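Borrelidin polyketide synthase, type I (Streptomyces parvulus, PDB 6OBT) probably removes water from beta-hydroxyacyl chains as the dehydratase domain of a modular synthase that builds the polyketide borrelidin. Local coordinates at residues R201-G206 against V210-L215; A233-V238 against S280-W285; P46-L51 against R56-R61. All coordinates share one frame; numbering follows the deposited sequence.

How the interactions relate
Interactions 1 and 3 are both antiparallel beta hairpins, placed on opposite sides of the chain's centre, with their own centres about 37 Å apart. Interaction 1 is only partly buried and sets a charged pair on its outer part. Interaction 3 is buried more fully, and the second subunit packs against it. Interaction 2 lies deeper, where helix 228-236 meets strand 281-286 through a single indole bond and light apolar contact. It adjoins interaction 1: Ile-213 of strand 208-214 packs on Ala-233, Ala-234 and Ser-237. Ladders of backbone bonds hold the two hairpins, whereas one side chain spans the gap in the core contact.

Interaction 1. Residues R201-G206 against V210-L215; sequences RAWRAG and VAEISL
Backbone hydrogen bonds tie Trp-203 to Val-210 and Arg-201 to Glu-212, making an antiparallel ladder between strands 199-205 and 208-214. Trp-203 N reaches Val-210 O at 2.8 Å and Val-210 N returns the bond to Trp-203 O at 3.1 Å, both nearly straight. At the next hydrogen-bonded pair Glu-212 N gives to Arg-201 O, while the reverse bond from Arg-201 N is weak. Between these pairs sit Ala-202 and Ala-211, with their CA atoms only 4.1 Å apart; methyl groups suit so close a non-hydrogen-bonded pair, on the face where Ile-213 meets helix 228-236.

The charged contact lies on the other face. Arg-201 and Glu-212 run side by side, and the salt bridge from Arg-201 NH2 to Glu-212 OE1 measures 3.0 Å. It is electrostatic rather than directional: Glu-212 OE2 sits 3.1 Å above the guanidinium plane, over its centre, and the two planes are 61° apart. The arginine chain folds at chi2 and chi3 (-147° and -63°), which lays its flat end beneath the carboxylate. Glu-212 OE1 has a directed partner in Trp-168 NE1, a hydrogen bond that helps fix the carboxylate's rotation.

Apolar contact completes this face. The indole of Trp-203 crosses Val-210 at about a right angle, its CE3 lying 3.7 Å from Val-210 CG2, and its far edge points to the Glu-212 carboxylate. The CG2 branch of Val-210 fills the angle between Trp-203 CB and CE3, while Ala-205 CB meets the other branch, CG1, more loosely. Pro-169 and Pro-175 also touch the Trp-203 side chain. The ladder and its side chains belong to a beta hairpin in the second half of the double-hotdog fold shared by polyketide synthase dehydratases.

Interaction 2. Residues A233-V238 against S280-W285; sequences AAVHSV and SSWQAW
Trp-282 reaches from strand 281-286 to helix 228-236, and its indole nitrogen makes the central bond of the contact. NE1 donates to Ala-234 O at 2.8 Å, with an N-H...O angle of 155°. The oxygen lies only 6° out of the indole plane, so it meets the ring at its N-H edge, through a slightly bent bond. Relative to the carbonyl, however, the donor stands above the plane, 52° out of it, an approach from over the peptide rather than along a lone pair. Trp-282 CG lies opposite the backbone carbonyl carbon, and the indole extends across the gap between strand and helix.

This is the tight part. Trp-282 CD1 follows the nitrogen toward the same oxygen, at 3.5 Å, and Val-235 CA lies 3.7 Å from NE1. The bond uses the backbone oxygen of Ala-234, whose small methyl keeps clear of the ring's path to it. On the strand side Ile-275, Ile-295 and Leu-298 pack against the indole, bedding it between neighbouring strands.

The side chain of Val-235 makes the loose contact: its CG1 comes no nearer than 4.5 Å to Trp-282 CZ2, although Leu-298 also touches this valine. Val-238 CB meets the same ring carbon at 3.9 Å, an ordinary apolar touch from a residue partly exposed to solvent.

Ser-237 OG serves a second helix carbonyl, donating to Ala-233 O. Nearby, His-236 ND1 bonds Asp-232, and these two residues fit the D-x-x-x-(Q/H) motif of dehydratases, by which this helix probably contributes the catalytic aspartate, as in related enzymes. The chemistry of the contact implies that the indole N-H and the buried Ala-234 O satisfy each other, while the rest of the ring stays apolar and packs on Val-235, Val-238 and the strands.

Interaction 3. Residues P46-L51 against R56-R61; sequences PAAVDL and RVWTGR
From Ala-47 paired with Thr-59 to Asp-50 paired with Arg-56, the two strands run antiparallel, their axes 4.5 Å apart at the closest and 153° apart in direction. They form a beta hairpin of the first hotdog half of the double-hotdog fold. Val-49 and Val-57 exchange two backbone bonds, including a short one of 2.6 Å from Val-49 N to Val-57 O, and Thr-59 N gives to Ala-47 O. Beyond them Pro-46, which has no N-H to offer, lays its CD 3.9 Å from Gly-60 CA, a close approach that the missing side chain permits.

Ala-47, Val-49, Val-57 and Thr-59 share one face, which Leu-51 extends; Leu-51, Val-57 and Thr-59 meet the second subunit. Leu-51 CD1 rests on Val-57 CG2 at 3.9 Å; Leu-51 also packs on Val-57 of the second subunit, and Val-57 on its Leu-51. Thr-59 CG2 turns to Val-49 CG2, while its OG1 is hydrogen-bonded to Val-35 O of the second subunit.

On the other face Ala-48 CB stands over the five-membered ring of Trp-58, a CH-pi contact 4.0 Å from the centroid; a methyl is small enough to sit against the ring face. Trp-58 NE1 bonds Gln-96. Asp-50 OD1 makes a salt bridge of 2.7 Å with Arg-56 NE, and its OD2 pairs with Arg-141 of the second subunit, so one carboxylate links hairpin and dimer. A bend at chi3 (52°) brings the Arg-56 guanidinium beside the rim of the indole, with Trp-58 CZ2 3.6 Å above the guanidinium plane, offset toward its edge.

Interaction 1. Residues R201-G206 against V210-L215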
loop_
_atom_site.group_PDB
_atom_site.type_symbol
_atom_site.label_atom_id
_atom_site.label_comp_id
_atom_site.label_asym_id
_atom_site.label_seq_id
_atom_site.Cartn_x
_atom_site.Cartn_y
_atom_site.Cartn_z
ATOM N N ARG A 201 -15.540 -39.306 2.279
ATOM C CA ARG A 201 -15.433 -40.587 2.971
ATOM C C ARG A 201 -14.497 -40.426 4.159
ATOM O O ARG A 201 -13.605 -39.582 4.141
ATOM C CB ARG A 201 -14.919 -41.710 2.041
ATOM C CG ARG A 201 -15.424 -41.644 0.599
ATOM C CD ARG A 201 -15.585 -43.035 0.001
ATOM N NE ARG A 201 -14.307 -43.733 -0.083
ATOM C CZ ARG A 201 -13.664 -43.981 -1.221
ATOM N NH1 ARG A 201 -14.187 -43.591 -2.376
ATOM N NH2 ARG A 201 -12.501 -44.617 -1.206
ATOM N N ALA A 202 -14.714 -41.229 5.198
ATOM C CA ALA A 202 -13.844 -41.198 6.366
ATOM C C ALA A 202 -13.700 -42.605 6.943
ATOM O O ALA A 202 -14.591 -43.451 6.798
ATOM C CB ALA A 202 -14.372 -40.219 7.430
ATOM N N TRP A 203 -12.545 -42.857 7.567
ATOM C CA TRP A 203 -12.270 -44.093 8.291
ATOM C C TRP A 203 -11.608 -43.751 9.614
ATOM O O TRP A 203 -10.905 -42.749 9.730
ATOM C CB TRP A 203 -11.309 -45.054 7.557
ATOM C CG TRP A 203 -11.649 -45.439 6.158
ATOM C CD1 TRP A 203 -12.110 -46.661 5.729
ATOM C CD2 TRP A 203 -11.520 -44.627 4.989
ATOM N NE1 TRP A 203 -12.283 -46.646 4.367
ATOM C CE2 TRP A 203 -11.928 -45.408 3.888
ATOM C CE3 TRP A 203 -11.102 -43.308 4.766
ATOM C CZ2 TRP A 203 -11.936 -44.916 2.586
ATOM C CZ3 TRP A 203 -11.107 -42.821 3.467
ATOM C CH2 TRP A 203 -11.515 -43.626 2.393
ATOM N N ARG A 204 -11.789 -44.624 10.594
ATOM C CA ARG A 204 -10.943 -44.631 11.777
ATOM C C ARG A 204 -9.755 -45.545 11.509
ATOM O O ARG A 204 -9.936 -46.708 11.137
ATOM C CB ARG A 204 -11.724 -45.106 13.004
ATOM C CG ARG A 204 -10.889 -45.277 14.268
ATOM C CD ARG A 204 -11.799 -45.321 15.491
ATOM N NE ARG A 204 -11.116 -45.740 16.716
ATOM C CZ ARG A 204 -11.605 -45.554 17.941
ATOM N NH1 ARG A 204 -12.780 -44.957 18.104
ATOM N NH2 ARG A 204 -10.925 -45.967 19.004
ATOM N N ALA A 205 -8.552 -45.021 11.696
ATOM C CA ALA A 205 -7.311 -45.759 11.474
ATOM C C ALA A 205 -6.548 -45.772 12.791
ATOM O O ALA A 205 -5.839 -44.811 13.108
ATOM C CB ALA A 205 -6.488 -45.119 10.356
ATOM N N GLY A 206 -6.684 -46.848 13.552
ATOM C CA GLY A 206 -6.099 -46.868 14.881
ATOM C C GLY A 206 -6.683 -45.734 15.701
ATOM O O GLY A 206 -7.907 -45.606 15.838
ATOM N N VAL A 210 -8.761 -40.644 9.205
ATOM C CA VAL A 210 -8.393 -40.409 7.811
ATOM C C VAL A 210 -9.651 -40.160 6.990
ATOM O O VAL A 210 -10.722 -40.706 7.274
ATOM C CB VAL A 210 -7.543 -41.545 7.188
ATOM C CG1 VAL A 210 -6.235 -41.695 7.945
ATOM C CG2 VAL A 210 -8.322 -42.885 7.162
ATOM N N ALA A 211 -9.511 -39.317 5.965
ATOM C CA ALA A 211 -10.659 -38.849 5.205
ATOM C C ALA A 211 -10.253 -38.497 3.780
ATOM O O ALA A 211 -9.128 -38.050 3.526
ATOM C CB ALA A 211 -11.302 -37.627 5.873
ATOM N N GLU A 212 -11.195 -38.707 2.858
ATOM C CA GLU A 212 -11.141 -38.160 1.506
ATOM C C GLU A 212 -12.019 -36.917 1.460
ATOM O O GLU A 212 -13.191 -36.969 1.847
ATOM C CB GLU A 212 -11.620 -39.182 0.468
ATOM C CG GLU A 212 -10.589 -40.239 0.141
ATOM C CD GLU A 212 -11.148 -41.371 -0.704
ATOM O OE1 GLU A 212 -10.462 -42.408 -0.818
ATOM O OE2 GLU A 212 -12.261 -41.223 -1.257
ATOM N N ILE A 213 -11.444 -35.802 1.005
ATOM C CA ILE A 213 -12.100 -34.495 0.995
ATOM C C ILE A 213 -11.843 -33.856 -0.366
ATOM O O ILE A 213 -10.695 -33.828 -0.820
ATOM C CB ILE A 213 -11.551 -33.603 2.127
ATOM C CG1 ILE A 213 -11.620 -34.336 3.475
ATOM C CG2 ILE A 213 -12.327 -32.306 2.216
ATOM C CD1 ILE A 213 -10.830 -33.680 4.594
ATOM N N SER A 214 -12.892 -33.350 -1.024
ATOM C CA SER A 214 -12.678 -32.761 -2.345
ATOM C C SER A 214 -13.690 -31.657 -2.652
ATOM O O SER A 214 -14.817 -31.669 -2.157
ATOM C CB SER A 214 -12.710 -33.831 -3.441
ATOM O OG SER A 214 -13.923 -34.546 -3.453
ATOM N N LEU A 215 -13.268 -30.707 -3.490
ATOM C CA LEU A 215 -14.108 -29.573 -3.860
ATOM C C LEU A 215 -15.200 -30.015 -4.837
ATOM O O LEU A 215 -15.051 -31.026 -5.538
ATOM C CB LEU A 215 -13.250 -28.465 -4.486
ATOM C CG LEU A 215 -12.390 -27.665 -3.509
ATOM C CD1 LEU A 215 -11.209 -26.984 -4.209
ATOM C CD2 LEU A 215 -13.269 -26.649 -2.794
#

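Interaction 2. Residues A233-V238 against S280-W285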
loop_
_atom_site.group_PDB
_atom_site.type_symbol
_atom_site.label_atom_id
_atom_site.label_comp_id
_atom_site.label_asym_id
_atom_site.label_seq_id
_atom_site.Cartn_x
_atom_site.Cartn_y
_atom_site.Cartn_z
ATOM N N ALA A 233 -12.550 -27.690 5.073
ATOM C CA ALA A 233 -13.071 -29.045 5.246
ATOM C C ALA A 233 -11.996 -29.995 5.765
ATOM O O ALA A 233 -12.317 -30.964 6.466
ATOM C CB ALA A 233 -13.652 -29.547 3.932
ATOM N N ALA A 234 -10.721 -29.719 5.465
ATOM C CA ALA A 234 -9.626 -30.495 6.047
ATOM C C ALA A 234 -9.651 -30.408 7.567
ATOM O O ALA A 234 -9.458 -31.414 8.265
ATOM C CB ALA A 234 -8.282 -30.004 5.505
ATOM N N VAL A 235 -9.914 -29.212 8.090
ATOM C CA VAL A 235 -9.949 -28.969 9.530
ATOM C C VAL A 235 -11.271 -29.414 10.136
ATOM O O VAL A 235 -11.295 -30.027 11.210
ATOM C CB VAL A 235 -9.675 -27.477 9.813
ATOM C CG1 VAL A 235 -9.889 -27.182 11.289
ATOM C CG2 VAL A 235 -8.262 -27.118 9.390
ATOM N N HIS A 236 -12.404 -29.091 9.499
ATOM C CA HIS A 236 -13.663 -29.386 10.164
ATOM C C HIS A 236 -14.039 -30.863 10.079
ATOM O O HIS A 236 -14.973 -31.296 10.757
ATOM C CB HIS A 236 -14.795 -28.469 9.642
ATOM C CG HIS A 236 -15.313 -28.783 8.266
ATOM N ND1 HIS A 236 -15.525 -27.797 7.326
ATOM C CD2 HIS A 236 -15.758 -29.935 7.705
ATOM C CE1 HIS A 236 -16.031 -28.332 6.230
ATOM N NE2 HIS A 236 -16.179 -29.632 6.430
ATOM N N SER A 237 -13.290 -31.654 9.314
ATOM C CA SER A 237 -13.535 -33.092 9.288
ATOM C C SER A 237 -13.163 -33.765 10.602
ATOM O O SER A 237 -13.599 -34.895 10.852
ATOM C CB SER A 237 -12.764 -33.713 8.126
ATOM O OG SER A 237 -13.417 -33.391 6.911
ATOM N N VAL A 238 -12.407 -33.077 11.462
ATOM C CA VAL A 238 -12.027 -33.626 12.760
ATOM C C VAL A 238 -13.246 -33.914 13.634
ATOM O O VAL A 238 -13.182 -34.774 14.519
ATOM C CB VAL A 238 -11.048 -32.670 13.470
ATOM C CG1 VAL A 238 -11.772 -31.412 13.959
ATOM C CG2 VAL A 238 -10.346 -33.383 14.613
ATOM N N SER A 280 -2.850 -33.030 17.989
ATOM C CA SER A 280 -3.752 -32.368 17.041
ATOM C C SER A 280 -3.071 -31.891 15.762
ATOM O O SER A 280 -3.071 -30.692 15.450
ATOM C CB SER A 280 -4.471 -31.199 17.717
ATOM O OG SER A 280 -3.642 -30.548 18.664
ATOM N N SER A 281 -2.493 -32.829 15.019
ATOM C CA SER A 281 -1.734 -32.558 13.813
ATOM C C SER A 281 -2.436 -33.120 12.579
ATOM O O SER A 281 -3.197 -34.090 12.644
ATOM C CB SER A 281 -0.329 -33.154 13.923
ATOM O OG SER A 281 -0.410 -34.548 14.236
ATOM N N TRP A 282 -2.135 -32.502 11.439
ATOM C CA TRP A 282 -2.736 -32.807 10.151
ATOM C C TRP A 282 -1.641 -33.122 9.147
ATOM O O TRP A 282 -0.598 -32.463 9.127
ATOM C CB TRP A 282 -3.544 -31.610 9.609
ATOM C CG TRP A 282 -4.992 -31.498 10.032
ATOM C CD1 TRP A 282 -6.085 -31.599 9.216
ATOM C CD2 TRP A 282 -5.498 -31.206 11.344
ATOM N NE1 TRP A 282 -7.237 -31.430 9.946
ATOM C CE2 TRP A 282 -6.906 -31.191 11.254
ATOM C CE3 TRP A 282 -4.900 -30.977 12.588
ATOM C CZ2 TRP A 282 -7.725 -30.931 12.358
ATOM C CZ3 TRP A 282 -5.717 -30.722 13.690
ATOM C CH2 TRP A 282 -7.111 -30.705 13.563
ATOM N N GLN A 283 -1.897 -34.111 8.301
ATOM C CA GLN A 283 -1.132 -34.332 7.083
ATOM C C GLN A 283 -2.139 -34.485 5.960
ATOM O O GLN A 283 -3.143 -35.190 6.117
ATOM C CB GLN A 283 -0.254 -35.605 7.152
ATOM C CG GLN A 283 0.773 -35.647 8.251
ATOM C CD GLN A 283 1.237 -37.053 8.513
ATOM O OE1 GLN A 283 2.271 -37.469 8.008
ATOM N NE2 GLN A 283 0.465 -37.804 9.293
ATOM N N ALA A 284 -1.876 -33.842 4.833
ATOM C CA ALA A 284 -2.717 -34.019 3.656
ATOM C C ALA A 284 -1.865 -34.302 2.427
ATOM O O ALA A 284 -0.813 -33.688 2.236
ATOM C CB ALA A 284 -3.582 -32.799 3.396
ATOM N N TRP A 285 -2.330 -35.243 1.600
ATOM C CA TRP A 285 -1.712 -35.599 0.325
ATOM C C TRP A 285 -2.741 -35.415 -0.786
ATOM O O TRP A 285 -3.944 -35.343 -0.524
ATOM C CB TRP A 285 -1.207 -37.056 0.324
ATOM C CG TRP A 285 -0.207 -37.382 1.402
ATOM C CD1 TRP A 285 1.145 -37.408 1.274
ATOM C CD2 TRP A 285 -0.486 -37.729 2.769
ATOM N NE1 TRP A 285 1.734 -37.749 2.470
ATOM C CE2 TRP A 285 0.753 -37.935 3.407
ATOM C CE3 TRP A 285 -1.662 -37.875 3.513
ATOM C CZ2 TRP A 285 0.853 -38.307 4.749
ATOM C CZ3 TRP A 285 -1.559 -38.229 4.854
ATOM C CH2 TRP A 285 -0.312 -38.457 5.451
#

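Interaction 3. Residues P46-L51 against R56-R61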
loop_
_atom_site.group_PDB
_atom_site.type_symbol
_atom_site.label_atom_id
_atom_site.label_comp_id
_atom_site.label_asym_id
_atom_site.label_seq_id
_atom_site.Cartn_x
_atom_site.Cartn_y
_atom_site.Cartn_z
ATOM N N PRO A 46 -4.957 -9.089 -4.178
ATOM C CA PRO A 46 -4.389 -9.017 -5.535
ATOM C C PRO A 46 -3.186 -8.095 -5.671
ATOM O O PRO A 46 -2.526 -8.136 -6.719
ATOM C CB PRO A 46 -5.560 -8.493 -6.380
ATOM C CG PRO A 46 -6.782 -8.686 -5.529
ATOM C CD PRO A 46 -6.329 -8.561 -4.118
ATOM N N ALA A 47 -2.881 -7.267 -4.674
ATOM C CA ALA A 47 -1.811 -6.282 -4.798
ATOM C C ALA A 47 -0.923 -6.340 -3.570
ATOM O O ALA A 47 -1.395 -6.612 -2.462
ATOM C CB ALA A 47 -2.385 -4.859 -4.961
ATOM N N ALA A 48 0.367 -6.058 -3.765
ATOM C CA ALA A 48 1.334 -6.007 -2.680
ATOM C C ALA A 48 2.032 -4.658 -2.691
ATOM O O ALA A 48 2.357 -4.127 -3.759
ATOM C CB ALA A 48 2.390 -7.124 -2.808
ATOM N N VAL A 49 2.273 -4.113 -1.501
ATOM C CA VAL A 49 2.882 -2.798 -1.327
ATOM C C VAL A 49 4.184 -2.996 -0.564
ATOM O O VAL A 49 4.172 -3.137 0.666
ATOM C CB VAL A 49 1.961 -1.825 -0.581
ATOM C CG1 VAL A 49 2.530 -0.403 -0.642
ATOM C CG2 VAL A 49 0.566 -1.862 -1.154
ATOM N N ASP A 50 5.313 -2.980 -1.278
ATOM C CA ASP A 50 6.603 -2.916 -0.610
ATOM C C ASP A 50 6.785 -1.545 0.008
ATOM O O ASP A 50 6.490 -0.522 -0.615
ATOM C CB ASP A 50 7.758 -3.181 -1.584
ATOM C CG ASP A 50 7.779 -4.607 -2.107
ATOM O OD1 ASP A 50 7.712 -5.550 -1.292
ATOM O OD2 ASP A 50 7.869 -4.781 -3.341
ATOM N N LEU A 51 7.313 -1.524 1.221
ATOM C CA LEU A 51 7.532 -0.284 1.931
ATOM C C LEU A 51 8.984 -0.188 2.367
ATOM O O LEU A 51 9.647 -1.214 2.558
ATOM C CB LEU A 51 6.628 -0.204 3.162
ATOM C CG LEU A 51 5.141 -0.122 2.829
ATOM C CD1 LEU A 51 4.347 -0.333 4.095
ATOM C CD2 LEU A 51 4.850 1.250 2.208
ATOM N N ARG A 56 6.223 -5.280 4.082
ATOM C CA ARG A 56 5.487 -5.561 2.860
ATOM C C ARG A 56 4.037 -5.771 3.247
ATOM O O ARG A 56 3.755 -6.519 4.193
ATOM C CB ARG A 56 6.009 -6.801 2.127
ATOM C CG ARG A 56 7.480 -6.771 1.744
ATOM C CD ARG A 56 7.798 -7.933 0.802
ATOM N NE ARG A 56 6.874 -7.982 -0.334
ATOM C CZ ARG A 56 6.873 -8.939 -1.257
ATOM N NH1 ARG A 56 7.744 -9.939 -1.179
ATOM N NH2 ARG A 56 5.997 -8.900 -2.255
ATOM N N VAL A 57 3.122 -5.160 2.505
ATOM C CA VAL A 57 1.701 -5.229 2.830
ATOM C C VAL A 57 0.949 -5.780 1.631
ATOM O O VAL A 57 1.104 -5.275 0.515
ATOM C CB VAL A 57 1.145 -3.854 3.237
ATOM C CG1 VAL A 57 -0.365 -3.954 3.514
ATOM C CG2 VAL A 57 1.871 -3.339 4.470
ATOM N N TRP A 58 0.149 -6.824 1.857
ATOM C CA TRP A 58 -0.777 -7.321 0.848
ATOM C C TRP A 58 -2.147 -6.721 1.139
ATOM O O TRP A 58 -2.552 -6.614 2.300
ATOM C CB TRP A 58 -0.855 -8.865 0.844
ATOM C CG TRP A 58 0.350 -9.539 0.199
ATOM C CD1 TRP A 58 0.415 -10.126 -1.041
ATOM C CD2 TRP A 58 1.650 -9.673 0.772
ATOM N NE1 TRP A 58 1.685 -10.627 -1.265
ATOM C CE2 TRP A 58 2.457 -10.360 -0.163
ATOM C CE3 TRP A 58 2.221 -9.266 1.989
ATOM C CZ2 TRP A 58 3.800 -10.642 0.079
ATOM C CZ3 TRP A 58 3.558 -9.560 2.227
ATOM C CH2 TRP A 58 4.329 -10.238 1.276
ATOM N N THR A 59 -2.856 -6.320 0.086
ATOM C CA THR A 59 -4.100 -5.581 0.240
ATOM C C THR A 59 -5.173 -6.185 -0.645
ATOM O O THR A 59 -4.888 -6.711 -1.729
ATOM C CB THR A 59 -3.942 -4.066 -0.122
ATOM O OG1 THR A 59 -3.723 -3.919 -1.531
ATOM C CG2 THR A 59 -2.773 -3.435 0.615
ATOM N N GLY A 60 -6.410 -6.093 -0.176
ATOM C CA GLY A 60 -7.541 -6.509 -0.976
ATOM C C GLY A 60 -8.833 -5.956 -0.422
ATOM O O GLY A 60 -8.867 -5.329 0.639
ATOM N N ARG A 61 -9.912 -6.211 -1.162
ATOM C CA ARG A 61 -11.273 -5.889 -0.753
ATOM C C ARG A 61 -12.096 -7.174 -0.736
ATOM O O ARG A 61 -12.143 -7.891 -1.742
ATOM C CB ARG A 61 -11.909 -4.896 -1.719
ATOM C CG ARG A 61 -13.229 -4.319 -1.246
ATOM C CD ARG A 61 -13.729 -3.250 -2.200
ATOM N NE ARG A 61 -14.022 -3.789 -3.526
ATOM C CZ ARG A 61 -14.465 -3.062 -4.549
ATOM N NH1 ARG A 61 -14.665 -1.758 -4.401
ATOM N NH2 ARG A 61 -14.706 -3.638 -5.721
#